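Local coordinates for serine-tRNA ligase (Naegleria fowleri, PDB 6BLJ), which probably attaches serine to its cognate tRNA in the cytoplasm, using ATP to activate the amino acid as a seryl-adenylate, at residues G326-H331 against A393-A398. Numbering follows the deposited sequence.
With AMP (adenosine monophosphate), chain D.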
loop_
_atom_site.group_PDB
_atom_site.type_symbol
_atom_site.label_atom_id
_atom_site.label_comp_id
_atom_site.label_asym_id
_atom_site.label_seq_id
_atom_site.Cartn_x
_atom_site.Cartn_y
_atom_site.Cartn_z
ATOM N N GLY A 326 11.280 -19.601 -11.566
ATOM C CA GLY A 326 12.308 -19.032 -12.427
ATOM C C GLY A 326 12.180 -17.525 -12.599
ATOM O O GLY A 326 11.667 -16.819 -11.739
ATOM N N ILE A 327 12.644 -17.027 -13.739
ATOM C CA ILE A 327 12.759 -15.582 -13.927
ATOM C C ILE A 327 11.816 -15.073 -15.026
ATOM O O ILE A 327 12.052 -14.011 -15.616
ATOM C CB ILE A 327 14.224 -15.185 -14.180
ATOM C CG1 ILE A 327 14.745 -15.713 -15.527
ATOM C CG2 ILE A 327 15.095 -15.734 -13.034
ATOM C CD1 ILE A 327 16.227 -15.299 -15.775
ATOM N N PHE A 328 10.744 -15.824 -15.303
ATOM C CA PHE A 328 9.713 -15.384 -16.251
ATOM C C PHE A 328 8.922 -14.191 -15.709
ATOM O O PHE A 328 8.625 -13.243 -16.447
ATOM C CB PHE A 328 8.785 -16.562 -16.553
ATOM C CG PHE A 328 7.646 -16.240 -17.470
ATOM C CD1 PHE A 328 6.470 -15.705 -16.964
ATOM C CD2 PHE A 328 7.724 -16.526 -18.829
ATOM C CE1 PHE A 328 5.391 -15.425 -17.809
ATOM C CE2 PHE A 328 6.644 -16.261 -19.680
ATOM C CZ PHE A 328 5.485 -15.706 -19.172
ATOM N N ARG A 329 8.533 -14.242 -14.441
ATOM C CA ARG A 329 7.832 -13.142 -13.785
ATOM C C ARG A 329 8.568 -12.839 -12.493
ATOM O O ARG A 329 8.505 -13.630 -11.541
ATOM C CB ARG A 329 6.369 -13.503 -13.501
ATOM C CG ARG A 329 5.594 -12.379 -12.820
ATOM C CD ARG A 329 4.181 -12.820 -12.440
ATOM N NE ARG A 329 3.422 -13.270 -13.601
ATOM C CZ ARG A 329 2.780 -12.460 -14.437
ATOM N NH1 ARG A 329 2.786 -11.147 -14.231
ATOM N NH2 ARG A 329 2.122 -12.965 -15.475
ATOM N N VAL A 330 9.232 -11.683 -12.448
ATOM C CA VAL A 330 10.074 -11.286 -11.333
ATOM C C VAL A 330 9.715 -9.854 -10.935
ATOM O O VAL A 330 8.895 -9.204 -11.576
ATOM C CB VAL A 330 11.570 -11.413 -11.680
ATOM C CG1 VAL A 330 11.973 -12.887 -11.775
ATOM C CG2 VAL A 330 11.869 -10.701 -13.013
ATOM N N HIS A 331 10.336 -9.373 -9.850
ATOM C CA HIS A 331 10.187 -7.991 -9.409
ATOM C C HIS A 331 11.214 -7.055 -10.029
ATOM O O HIS A 331 11.050 -5.837 -9.913
ATOM C CB HIS A 331 10.310 -7.874 -7.884
ATOM C CG HIS A 331 9.305 -8.684 -7.128
ATOM N ND1 HIS A 331 7.948 -8.461 -7.218
ATOM C CD2 HIS A 331 9.464 -9.696 -6.241
ATOM C CE1 HIS A 331 7.313 -9.311 -6.427
ATOM N NE2 HIS A 331 8.209 -10.077 -5.831
ATOM N N ALA A 393 5.382 -15.281 -27.603
ATOM C CA ALA A 393 6.389 -16.198 -28.113
ATOM C C ALA A 393 6.093 -17.630 -27.684
ATOM O O ALA A 393 5.395 -17.882 -26.700
ATOM C CB ALA A 393 7.785 -15.798 -27.638
ATOM N N TRP A 394 6.656 -18.562 -28.449
ATOM C CA TRP A 394 6.531 -19.997 -28.217
ATOM C C TRP A 394 7.462 -20.462 -27.097
ATOM O O TRP A 394 8.674 -20.226 -27.145
ATOM C CB TRP A 394 6.867 -20.716 -29.530
ATOM C CG TRP A 394 6.872 -22.203 -29.533
ATOM C CD1 TRP A 394 7.968 -23.022 -29.673
ATOM C CD2 TRP A 394 5.735 -23.069 -29.435
ATOM N NE1 TRP A 394 7.575 -24.344 -29.658
ATOM C CE2 TRP A 394 6.212 -24.399 -29.507
ATOM C CE3 TRP A 394 4.358 -22.853 -29.280
ATOM C CZ2 TRP A 394 5.360 -25.504 -29.444
ATOM C CZ3 TRP A 394 3.513 -23.954 -29.213
ATOM C CH2 TRP A 394 4.021 -25.266 -29.297
ATOM N N PHE A 395 6.899 -21.160 -26.108
ATOM C CA PHE A 395 7.651 -21.758 -25.006
ATOM C C PHE A 395 7.464 -23.271 -25.057
ATOM O O PHE A 395 6.501 -23.803 -24.481
ATOM C CB PHE A 395 7.193 -21.197 -23.651
ATOM C CG PHE A 395 7.701 -19.807 -23.350
ATOM C CD1 PHE A 395 7.083 -18.691 -23.894
ATOM C CD2 PHE A 395 8.795 -19.618 -22.512
ATOM C CE1 PHE A 395 7.542 -17.417 -23.608
ATOM C CE2 PHE A 395 9.262 -18.339 -22.214
ATOM C CZ PHE A 395 8.632 -17.235 -22.765
ATOM N N PRO A 396 8.348 -24.009 -25.746
ATOM C CA PRO A 396 8.113 -25.458 -25.941
ATOM C C PRO A 396 8.184 -26.284 -24.662
ATOM O O PRO A 396 7.761 -27.452 -24.670
ATOM C CB PRO A 396 9.227 -25.879 -26.924
ATOM C CG PRO A 396 10.326 -24.853 -26.720
ATOM C CD PRO A 396 9.599 -23.544 -26.380
ATOM N N GLY A 397 8.721 -25.741 -23.580
ATOM C CA GLY A 397 8.701 -26.446 -22.321
ATOM C C GLY A 397 7.511 -26.143 -21.435
ATOM O O GLY A 397 7.445 -26.678 -20.326
ATOM N N ALA A 398 6.573 -25.298 -21.867
ATOM C CA ALA A 398 5.479 -24.914 -20.978
ATOM C C ALA A 398 4.543 -26.076 -20.702
ATOM O O ALA A 398 4.457 -27.042 -21.469
ATOM C CB ALA A 398 4.656 -23.775 -21.579
HETATM P P AMP D . 3.926 -4.513 -19.786
HETATM O O1P AMP D . 3.077 -5.077 -18.646
HETATM O O2P AMP D . 4.585 -3.202 -19.609
HETATM O O3P AMP D . 3.111 -4.587 -21.070
HETATM O "O5'" AMP D . 5.105 -5.566 -19.982
HETATM C "C5'" AMP D . 6.024 -5.457 -21.061
HETATM C "C4'" AMP D . 6.893 -6.694 -21.149
HETATM O "O4'" AMP D . 7.804 -6.737 -20.020
HETATM C "C3'" AMP D . 6.152 -8.012 -21.078
HETATM O "O3'" AMP D . 5.619 -8.404 -22.329
HETATM C "C2'" AMP D . 7.202 -8.968 -20.542
HETATM O "O2'" AMP D . 8.075 -9.366 -21.586
HETATM C "C1'" AMP D . 7.974 -8.066 -19.583
HETATM N N9 AMP D . 7.505 -8.170 -18.179
HETATM C C8 AMP D . 6.385 -7.580 -17.651
HETATM N N7 AMP D . 6.202 -7.831 -16.373
HETATM C C5 AMP D . 7.278 -8.637 -16.037
HETATM C C6 AMP D . 7.668 -9.246 -14.827
HETATM N N6 AMP D . 7.016 -9.088 -13.662
HETATM N N1 AMP D . 8.776 -10.017 -14.841
HETATM C C2 AMP D . 9.460 -10.141 -15.984
HETATM N N3 AMP D . 9.207 -9.596 -17.178
HETATM C C4 AMP D . 8.090 -8.858 -17.144
#
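Phe328 and Phe395 lie across from each other with their CA atoms 11.0 Å apart, the first in the irregular loop between strands 304-313 and 332-342, the second just past the end of strand 387-394, where a type I turn runs from Phe395 to Ala398. No hydrogen bond joins the two segments, and two aromatic side chains bridge the whole distance. Their pairing illustrates the offset edge-to-face stack: the edge of the Phe328 ring is directed toward the face of Phe395, and the planes are inclined at 72°. The ring centroids lie 5.6 Å apart. The nearest atoms are CE2 of Phe328 and CZ of Phe395, at 3.8 Å, and the Phe395 carbon sits close to the plane of the Phe328 ring. Phe328 reaches across because its CG stands anti to the backbone N (chi1 178°), while Phe395 holds CG anti to its carbonyl carbon. Around the pair, Arg405 of strand 404-412 touches both phenylalanine side chains, His191 touches Phe328, and Cys454 and Glu457 of helix 448-458 pack on Phe395.

The loop carrying Phe328 is the motif 2 loop of class II synthetases, and it also reads the adenine of AMP. Val330 N donates a nearly straight bond to N1 of AMP (3.0 Å, 171°). In return, N6 of AMP donates a more bent one to Val330 O, at 2.8 Å. CG2 of Val330 packs 3.7 Å from N1 of AMP. This donor-acceptor pair matches the Watson-Crick edge of adenine and would disfavour guanine, whose N1 and O6 present the reverse polarity. Across the buried interface itself the chemistry is wholly apolar: a ring-to-ring contact joins the loop to the end of a strand in the class II catalytic sheet, while two residues further on the loop's backbone NH and C=O meet the adenine.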